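Local atomic coordinates of irisin (Homo sapiens, PDB entry 4LSD), a protein that probably acts as a muscle-derived hormone that mediates benefits of exercise, inducing browning of white fat, and whose fibronectin type III domain forms a dimer through a continuous intersubunit beta-sheet. Residues A[71-76]-A[86-91]; A[33-38]-A[48-53]; A[17-22]-A[62-67]. All blocks are in the same frame, centred on the assembly; numbering follows the deposited sequence.

Interaction 1 (A[71-76]-A[86-91])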
loop_
_atom_site.group_PDB
_atom_site.type_symbol
_atom_site.label_atom_id
_atom_site.label_comp_id
_atom_site.label_asym_id
_atom_site.label_seq_id
_atom_site.Cartn_x
_atom_site.Cartn_y
_atom_site.Cartn_z
ATOM N N ILE A 71 -1.769 2.564 -14.403
ATOM C CA ILE A 71 -2.719 3.640 -14.249
ATOM C C ILE A 71 -2.933 3.777 -12.758
ATOM O O ILE A 71 -3.313 2.829 -12.077
ATOM C CB ILE A 71 -4.046 3.334 -14.931
ATOM C CG1 ILE A 71 -3.799 2.989 -16.397
ATOM C CG2 ILE A 71 -4.963 4.548 -14.830
ATOM C CD1 ILE A 71 -5.056 2.670 -17.154
ATOM N N VAL A 72 -2.666 4.976 -12.262
ATOM C CA VAL A 72 -2.770 5.284 -10.850
ATOM C C VAL A 72 -3.744 6.422 -10.640
ATOM O O VAL A 72 -3.745 7.382 -11.403
ATOM C CB VAL A 72 -1.383 5.708 -10.309
ATOM C CG1 VAL A 72 -1.523 6.594 -9.075
ATOM C CG2 VAL A 72 -0.552 4.478 -9.998
ATOM N N HIS A 73 -4.575 6.321 -9.609
ATOM C CA HIS A 73 -5.510 7.397 -9.287
ATOM C C HIS A 73 -5.266 7.758 -7.838
ATOM O O HIS A 73 -5.067 6.883 -7.000
ATOM C CB HIS A 73 -6.973 6.966 -9.431
ATOM C CG HIS A 73 -7.407 6.746 -10.846
ATOM N ND1 HIS A 73 -8.116 7.678 -11.566
ATOM C CD2 HIS A 73 -7.209 5.692 -11.673
ATOM C CE1 HIS A 73 -8.336 7.210 -12.786
ATOM N NE2 HIS A 73 -7.795 6.012 -12.873
ATOM N N VAL A 74 -5.281 9.048 -7.540
ATOM C CA VAL A 74 -5.070 9.491 -6.176
ATOM C C VAL A 74 -6.355 10.121 -5.674
ATOM O O VAL A 74 -7.126 10.672 -6.450
ATOM C CB VAL A 74 -3.936 10.531 -6.092
ATOM C CG1 VAL A 74 -3.636 10.857 -4.634
ATOM C CG2 VAL A 74 -2.702 10.009 -6.784
ATOM N N GLN A 75 -6.590 10.021 -4.374
ATOM C CA GLN A 75 -7.780 10.594 -3.748
ATOM C C GLN A 75 -7.323 11.244 -2.442
ATOM O O GLN A 75 -6.355 10.794 -1.836
ATOM C CB GLN A 75 -8.798 9.498 -3.445
ATOM C CG GLN A 75 -9.932 9.958 -2.556
ATOM C CD GLN A 75 -10.802 8.808 -2.113
ATOM O OE1 GLN A 75 -12.004 8.793 -2.361
ATOM N NE2 GLN A 75 -10.194 7.830 -1.458
ATOM N N ALA A 76 -7.996 12.300 -2.001
ATOM C CA ALA A 76 -7.596 12.956 -0.766
ATOM C C ALA A 76 -8.596 12.679 0.348
ATOM O O ALA A 76 -9.807 12.762 0.143
ATOM C CB ALA A 76 -7.450 14.452 -0.988
ATOM N N SER A 86 -8.420 11.827 -8.624
ATOM C CA SER A 86 -7.681 12.837 -9.349
ATOM C C SER A 86 -7.769 12.327 -10.777
ATOM O O SER A 86 -8.368 11.276 -11.036
ATOM C CB SER A 86 -6.213 12.810 -8.946
ATOM O OG SER A 86 -5.648 11.573 -9.362
ATOM N N GLU A 87 -7.131 13.040 -11.697
ATOM C CA GLU A 87 -7.101 12.600 -13.084
ATOM C C GLU A 87 -6.132 11.425 -13.106
ATOM O O GLU A 87 -5.121 11.426 -12.398
ATOM C CB GLU A 87 -6.563 13.697 -14.011
ATOM C CG GLU A 87 -7.541 14.792 -14.336
ATOM C CD GLU A 87 -8.871 14.257 -14.837
ATOM O OE1 GLU A 87 -8.856 13.390 -15.746
ATOM O OE2 GLU A 87 -9.925 14.709 -14.323
ATOM N N PRO A 88 -6.428 10.401 -13.911
ATOM C CA PRO A 88 -5.544 9.239 -13.988
ATOM C C PRO A 88 -4.161 9.627 -14.436
ATOM O O PRO A 88 -4.023 10.463 -15.320
ATOM C CB PRO A 88 -6.238 8.333 -15.013
ATOM C CG PRO A 88 -7.237 9.245 -15.710
ATOM C CD PRO A 88 -7.692 10.147 -14.617
ATOM N N VAL A 89 -3.140 9.053 -13.814
ATOM C CA VAL A 89 -1.782 9.318 -14.244
ATOM C C VAL A 89 -1.344 8.014 -14.879
ATOM O O VAL A 89 -1.541 6.939 -14.306
ATOM C CB VAL A 89 -0.845 9.688 -13.084
ATOM C CG1 VAL A 89 0.619 9.475 -13.507
ATOM C CG2 VAL A 89 -1.047 11.151 -12.728
ATOM N N LEU A 90 -0.793 8.108 -16.086
ATOM C CA LEU A 90 -0.356 6.929 -16.814
ATOM C C LEU A 90 1.138 6.922 -16.985
ATOM O O LEU A 90 1.761 7.967 -17.133
ATOM C CB LEU A 90 -1.018 6.875 -18.187
ATOM C CG LEU A 90 -2.540 6.773 -18.155
ATOM C CD1 LEU A 90 -3.133 8.177 -18.121
ATOM C CD2 LEU A 90 -3.034 6.012 -19.385
ATOM N N PHE A 91 1.727 5.743 -16.956
ATOM C CA PHE A 91 3.153 5.671 -17.122
ATOM C C PHE A 91 3.560 4.260 -17.457
ATOM O O PHE A 91 2.768 3.325 -17.366
ATOM C CB PHE A 91 3.859 6.189 -15.859
ATOM C CG PHE A 91 3.588 5.380 -14.615
ATOM C CD1 PHE A 91 4.478 4.380 -14.211
ATOM C CD2 PHE A 91 2.462 5.638 -13.828
ATOM C CE1 PHE A 91 4.254 3.649 -13.039
ATOM C CE2 PHE A 91 2.226 4.912 -12.649
ATOM C CZ PHE A 91 3.126 3.915 -12.255
#
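Val72 and Val89 form a hydrogen-bonded pair between antiparallel strands whose axes run 154° apart, each amide reaching the other's carbonyl in its plane (Val72 N to Val89 O and Val89 N to Val72 O, both 3.0 Å). Ile71 faces Leu90 as the non-hydrogen-bonded pair beside it. Beyond Pro88, which lies opposite His73, the regular ladder ends and Ser86 bonds to Val74 instead. Its N donates to Val74 O at 2.8 Å, while its OG, set between its own backbone N and carbonyl carbon (chi1 65°), accepts from Val74 N at 3.1 Å and donates to Glu87 O from above that carbonyl's plane. The small hydroxyl bridges Val74 N and Glu87 O where a regular ladder would probably join them directly. An alanine here would probably leave the buried Val74 N without its acceptor and Glu87 O without this donor. These are neighbouring strands of the four-stranded sheet of the fibronectin type III sandwich, joined as a hairpin, with 86-88 leading into the edge strand. Pro88 lies alongside His73, its CA over one ring face toward the rim and its CB 3.3 Å from His73 CE1; Ile71 CG2 touches Pro88 CB at 4.0 Å. On the opposite face of the sheet, Val72 CG2 meets the edge of the Phe91 ring in plane, 3.9 Å from Phe91 CE2. Branched valines suit this extended backbone, and both Val72 and Phe91 also pack on Leu61 of the facing sheet.

Interaction 2 (A[33-38]-A[48-53])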
loop_
_atom_site.group_PDB
_atom_site.type_symbol
_atom_site.label_atom_id
_atom_site.label_comp_id
_atom_site.label_asym_id
_atom_site.label_seq_id
_atom_site.Cartn_x
_atom_site.Cartn_y
_atom_site.Cartn_z
ATOM N N GLY A 33 -4.935 12.666 4.825
ATOM C CA GLY A 33 -4.407 11.451 4.242
ATOM C C GLY A 33 -4.681 11.314 2.760
ATOM O O GLY A 33 -5.064 12.270 2.084
ATOM N N PHE A 34 -4.492 10.105 2.254
ATOM C CA PHE A 34 -4.700 9.848 0.843
ATOM C C PHE A 34 -4.961 8.376 0.562
ATOM O O PHE A 34 -4.593 7.507 1.347
ATOM C CB PHE A 34 -3.457 10.256 0.078
ATOM C CG PHE A 34 -2.317 9.281 0.219
ATOM C CD1 PHE A 34 -2.242 8.152 -0.598
ATOM C CD2 PHE A 34 -1.323 9.485 1.170
ATOM C CE1 PHE A 34 -1.196 7.244 -0.472
ATOM C CE2 PHE A 34 -0.268 8.581 1.309
ATOM C CZ PHE A 34 -0.203 7.458 0.485
ATOM N N ALA A 35 -5.586 8.098 -0.576
ATOM C CA ALA A 35 -5.840 6.726 -0.992
ATOM C C ALA A 35 -5.401 6.650 -2.442
ATOM O O ALA A 35 -5.754 7.504 -3.252
ATOM C CB ALA A 35 -7.308 6.384 -0.865
ATOM N N ILE A 36 -4.606 5.640 -2.768
ATOM C CA ILE A 36 -4.127 5.461 -4.139
ATOM C C ILE A 36 -4.561 4.096 -4.684
ATOM O O ILE A 36 -4.651 3.119 -3.935
ATOM C CB ILE A 36 -2.576 5.572 -4.222
ATOM C CG1 ILE A 36 -2.155 7.035 -4.360
ATOM C CG2 ILE A 36 -2.045 4.790 -5.410
ATOM C CD1 ILE A 36 -0.664 7.221 -4.606
ATOM N N SER A 37 -4.851 4.049 -5.987
ATOM C CA SER A 37 -5.247 2.815 -6.676
ATOM C C SER A 37 -4.223 2.596 -7.749
ATOM O O SER A 37 -3.823 3.533 -8.439
ATOM C CB SER A 37 -6.596 2.933 -7.385
ATOM O OG SER A 37 -7.642 3.223 -6.488
ATOM N N GLN A 38 -3.817 1.348 -7.907
ATOM C CA GLN A 38 -2.835 1.004 -8.914
ATOM C C GLN A 38 -3.246 -0.258 -9.645
ATOM O O GLN A 38 -3.633 -1.248 -9.027
ATOM C CB GLN A 38 -1.473 0.778 -8.261
ATOM C CG GLN A 38 -0.444 0.136 -9.185
ATOM C CD GLN A 38 0.719 -0.477 -8.424
ATOM O OE1 GLN A 38 1.383 0.190 -7.624
ATOM N NE2 GLN A 38 0.973 -1.757 -8.671
ATOM N N PHE A 48 -4.031 -1.292 -3.648
ATOM C CA PHE A 48 -4.559 -0.102 -2.990
ATOM C C PHE A 48 -3.710 0.315 -1.787
ATOM O O PHE A 48 -3.437 -0.503 -0.912
ATOM C CB PHE A 48 -5.987 -0.346 -2.495
ATOM C CG PHE A 48 -6.923 -0.826 -3.556
ATOM C CD1 PHE A 48 -7.097 -2.191 -3.791
ATOM C CD2 PHE A 48 -7.624 0.090 -4.335
ATOM C CE1 PHE A 48 -7.960 -2.635 -4.792
ATOM C CE2 PHE A 48 -8.487 -0.340 -5.335
ATOM C CZ PHE A 48 -8.658 -1.704 -5.568
ATOM N N ILE A 49 -3.305 1.583 -1.737
ATOM C CA ILE A 49 -2.527 2.081 -0.612
ATOM C C ILE A 49 -3.256 3.254 -0.003
ATOM O O ILE A 49 -3.732 4.126 -0.714
ATOM C CB ILE A 49 -1.148 2.575 -1.024
ATOM C CG1 ILE A 49 -0.363 1.455 -1.701
ATOM C CG2 ILE A 49 -0.398 3.054 0.214
ATOM C CD1 ILE A 49 0.934 1.919 -2.311
ATOM N N GLN A 50 -3.361 3.270 1.319
ATOM C CA GLN A 50 -4.027 4.370 2.014
ATOM C C GLN A 50 -3.160 4.732 3.213
ATOM O O GLN A 50 -2.568 3.862 3.836
ATOM C CB GLN A 50 -5.424 3.958 2.502
ATOM C CG GLN A 50 -6.228 5.100 3.106
ATOM C CD GLN A 50 -7.425 4.633 3.935
ATOM O OE1 GLN A 50 -7.296 4.309 5.122
ATOM N NE2 GLN A 50 -8.596 4.590 3.309
ATOM N N GLU A 51 -3.038 6.019 3.501
ATOM C CA GLU A 51 -2.277 6.472 4.657
ATOM C C GLU A 51 -3.077 7.616 5.218
ATOM O O GLU A 51 -3.563 8.466 4.485
ATOM C CB GLU A 51 -0.867 6.940 4.282
ATOM C CG GLU A 51 0.068 5.812 3.894
ATOM C CD GLU A 51 1.510 6.266 3.761
ATOM O OE1 GLU A 51 1.734 7.494 3.713
ATOM O OE2 GLU A 51 2.415 5.400 3.700
ATOM N N VAL A 52 -3.234 7.622 6.530
ATOM C CA VAL A 52 -4.007 8.654 7.185
ATOM C C VAL A 52 -3.185 9.213 8.341
ATOM O O VAL A 52 -2.232 8.572 8.798
ATOM C CB VAL A 52 -5.355 8.052 7.647
ATOM C CG1 VAL A 52 -6.080 8.978 8.599
ATOM C CG2 VAL A 52 -6.222 7.796 6.415
ATOM N N ASN A 53 -3.543 10.414 8.790
ATOM C CA ASN A 53 -2.851 11.109 9.871
ATOM C C ASN A 53 -1.399 11.378 9.480
ATOM O O ASN A 53 -0.470 11.122 10.245
ATOM C CB ASN A 53 -2.909 10.295 11.157
ATOM C CG ASN A 53 -2.954 11.173 12.381
ATOM O OD1 ASN A 53 -3.574 12.234 12.358
ATOM N ND2 ASN A 53 -2.320 10.737 13.460
#
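Phe34 holds CG between its backbone N and carbonyl carbon (chi1 76°), which sets CG on the way toward Glu51, whose own CG is anti to its carbonyl carbon (chi1 -72°). The two side chains lie side by side and point the same way, with ring and carboxylate planes 53° apart. Glu51 CB rests 3.4 Å from Phe34 CE2, and Glu51 OE1 reaches Phe34 CE2 at 3.3 Å, while the backbone N of Glu51 sits over the centre of one ring face. Trp23 and Cys59 also touch this ring, a large apolar group suited to the core between the two sheets. Strands 31-40 and 46-52 form an antiparallel hairpin of the fibronectin type III sandwich. Phe34 with Glu51 and Ile36 with Ile49 are its hydrogen-bonded pairs, Ile36 N to Ile49 O at 2.7 Å. Gly33 fits where its CA lies only 3.1 Å from Glu51 O, since a CB would clash there. On the other face of the sheet, Ser37 OG approaches Phe48 CD2 at 3.8 Å. Strand 46-52 pairs antiparallel with a strand of the second subunit, carrying the sheet across the interface, and Glu51 OE2 makes a salt bridge to Arg47 of that subunit; Arg47 is required for dimerization.

Interaction 3 (A[17-22]-A[62-67])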
loop_
_atom_site.group_PDB
_atom_site.type_symbol
_atom_site.label_atom_id
_atom_site.label_comp_id
_atom_site.label_asym_id
_atom_site.label_seq_id
_atom_site.Cartn_x
_atom_site.Cartn_y
_atom_site.Cartn_z
ATOM N N ASN A 17 11.211 -1.316 -11.705
ATOM C CA ASN A 17 10.322 -2.022 -10.789
ATOM C C ASN A 17 9.702 -1.146 -9.715
ATOM O O ASN A 17 9.104 -1.658 -8.767
ATOM C CB ASN A 17 11.092 -3.153 -10.105
ATOM C CG ASN A 17 11.659 -4.171 -11.099
ATOM O OD1 ASN A 17 10.913 -4.882 -11.778
ATOM N ND2 ASN A 17 12.986 -4.247 -11.179
ATOM N N SER A 18 9.846 0.167 -9.848
ATOM C CA SER A 18 9.295 1.069 -8.849
ATOM C C SER A 18 9.111 2.470 -9.394
ATOM O O SER A 18 9.646 2.817 -10.448
ATOM C CB SER A 18 10.222 1.139 -7.643
ATOM O OG SER A 18 11.432 1.783 -7.991
ATOM N N ALA A 19 8.348 3.274 -8.663
ATOM C CA ALA A 19 8.097 4.661 -9.033
ATOM C C ALA A 19 7.567 5.377 -7.807
ATOM O O ALA A 19 7.164 4.735 -6.838
ATOM C CB ALA A 19 7.079 4.749 -10.171
ATOM N N VAL A 20 7.585 6.704 -7.855
ATOM C CA VAL A 20 7.087 7.536 -6.768
ATOM C C VAL A 20 6.024 8.450 -7.370
ATOM O O VAL A 20 6.221 8.999 -8.452
ATOM C CB VAL A 20 8.203 8.408 -6.148
ATOM C CG1 VAL A 20 7.600 9.326 -5.085
ATOM C CG2 VAL A 20 9.287 7.525 -5.527
ATOM N N VAL A 21 4.905 8.603 -6.671
ATOM C CA VAL A 21 3.792 9.431 -7.128
ATOM C C VAL A 21 3.677 10.643 -6.227
ATOM O O VAL A 21 3.757 10.508 -5.012
ATOM C CB VAL A 21 2.458 8.652 -7.053
ATOM C CG1 VAL A 21 1.296 9.520 -7.529
ATOM C CG2 VAL A 21 2.556 7.387 -7.878
ATOM N N SER A 22 3.481 11.821 -6.812
ATOM C CA SER A 22 3.351 13.051 -6.026
ATOM C C SER A 22 2.104 13.794 -6.453
ATOM O O SER A 22 1.595 13.586 -7.553
ATOM C CB SER A 22 4.549 13.981 -6.240
ATOM O OG SER A 22 5.770 13.278 -6.139
ATOM N N TRP A 62 6.156 -0.032 -5.211
ATOM C CA TRP A 62 7.219 -1.006 -5.353
ATOM C C TRP A 62 6.780 -2.265 -6.086
ATOM O O TRP A 62 5.596 -2.477 -6.334
ATOM C CB TRP A 62 7.695 -1.398 -3.967
ATOM C CG TRP A 62 6.620 -2.125 -3.191
ATOM C CD1 TRP A 62 6.530 -3.473 -2.984
ATOM C CD2 TRP A 62 5.446 -1.549 -2.580
ATOM N NE1 TRP A 62 5.379 -3.776 -2.286
ATOM C CE2 TRP A 62 4.699 -2.619 -2.026
ATOM C CE3 TRP A 62 4.958 -0.239 -2.450
ATOM C CZ2 TRP A 62 3.484 -2.415 -1.356
ATOM C CZ3 TRP A 62 3.752 -0.039 -1.782
ATOM C CH2 TRP A 62 3.031 -1.124 -1.243
ATOM N N ASP A 63 7.756 -3.101 -6.422
ATOM C CA ASP A 63 7.496 -4.365 -7.082
ATOM C C ASP A 63 6.641 -4.221 -8.334
ATOM O O ASP A 63 5.735 -5.022 -8.572
ATOM C CB ASP A 63 6.822 -5.298 -6.079
ATOM C CG ASP A 63 6.932 -6.764 -6.464
ATOM O OD1 ASP A 63 7.993 -7.174 -6.989
ATOM O OD2 ASP A 63 5.956 -7.514 -6.213
ATOM N N LEU A 64 6.931 -3.202 -9.133
ATOM C CA LEU A 64 6.191 -2.997 -10.362
ATOM C C LEU A 64 6.794 -3.889 -11.422
ATOM O O LEU A 64 7.933 -4.346 -11.292
ATOM C CB LEU A 64 6.278 -1.542 -10.816
ATOM C CG LEU A 64 5.588 -0.515 -9.923
ATOM C CD1 LEU A 64 5.607 0.834 -10.621
ATOM C CD2 LEU A 64 4.144 -0.951 -9.650
ATOM N N GLU A 65 6.021 -4.128 -12.471
ATOM C CA GLU A 65 6.443 -4.955 -13.595
ATOM C C GLU A 65 7.308 -4.128 -14.531
ATOM O O GLU A 65 7.018 -2.956 -14.761
ATOM C CB GLU A 65 5.217 -5.431 -14.358
ATOM C CG GLU A 65 4.753 -6.806 -14.004
ATOM C CD GLU A 65 5.402 -7.840 -14.877
ATOM O OE1 GLU A 65 5.120 -9.042 -14.682
ATOM O OE2 GLU A 65 6.192 -7.444 -15.764
ATOM N N GLU A 66 8.355 -4.734 -15.081
ATOM C CA GLU A 66 9.236 -4.027 -16.008
ATOM C C GLU A 66 8.534 -3.840 -17.351
ATOM O O GLU A 66 7.641 -4.617 -17.701
ATOM C CB GLU A 66 10.510 -4.833 -16.245
ATOM C CG GLU A 66 10.224 -6.206 -16.845
ATOM C CD GLU A 66 11.239 -6.622 -17.891
ATOM O OE1 GLU A 66 12.432 -6.762 -17.554
ATOM O OE2 GLU A 66 10.841 -6.810 -19.059
ATOM N N ASP A 67 8.947 -2.817 -18.099
ATOM C CA ASP A 67 8.393 -2.549 -19.425
ATOM C C ASP A 67 6.883 -2.732 -19.443
ATOM O O ASP A 67 6.332 -3.390 -20.329
ATOM C CB ASP A 67 9.048 -3.501 -20.421
ATOM C CG ASP A 67 8.621 -3.245 -21.846
ATOM O OD1 ASP A 67 8.692 -2.076 -22.277
ATOM O OD2 ASP A 67 8.237 -4.219 -22.538
#
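Asn17 and Leu64 carry the polar part of this contact, through a single backbone hydrogen bond: Leu64 N donates to Asn17 O at 2.7 Å, nearly straight at the hydrogen (167°). The donor stands above the carbonyl plane, 48° out of it. Asp63 N comes within 3.1 Å of the same Asn17 O, but its angle is poor and it makes no hydrogen bond. A weaker CA-H...O contact joins Asn17 CA to Leu64 O at 3.4 Å, and Leu64 CB lies 3.5 Å from Asn17 O.

The apolar part belongs to the end of the Leu64 side chain. Its CG is anti to its carbonyl carbon (chi1 -67°), and from there CD1 reaches the backbone of Ser18 and touches Ala19 CB at 4.2 Å. A branched leucine fills this buried place, and Ala19, being small, lets the Leu64 CD1 methyl come close to the strand. Ser18 CB, 4.3 Å from Trp62 CA, adds a light contact.

Strand 19-24 lies in the three-stranded sheet of the fibronectin type III sandwich, between strands 9-12 and 58-61, and the loop 62-67 links 58-61 to strand 69-78 of the other sheet. Leu64 also packs on Arg47 of strand 46-52, which holds Trp62 O by a hydrogen bond and makes a cation-pi contact with the Trp62 ring; that ring meets Trp62 of the second subunit.

Interactions 1 and 2 share one sheet: strands 69-78 and 31-40 are neighbours in it, joined by probable hydrogen bonds from Gln75 N to Ala35 O (2.9 Å) and from Ser37 N to His73 O (3.0 Å). Their centres lie 12 Å apart. Interaction 3 meets both from the opposing sheet and its loop. Phe91 CE1 of interaction 1 packs 3.9 Å from Leu64 CD1, and Ile49 CD1 of interaction 2 lies 3.5 Å from Trp62 CZ3. The side chain of Arg47, needed for dimerization, is about 4 Å from that of Leu64. Interaction 2 forms part of the dimer interface and interaction 3 reaches it through Trp62, whereas no other chain of the assembly touches the segments of interaction 1.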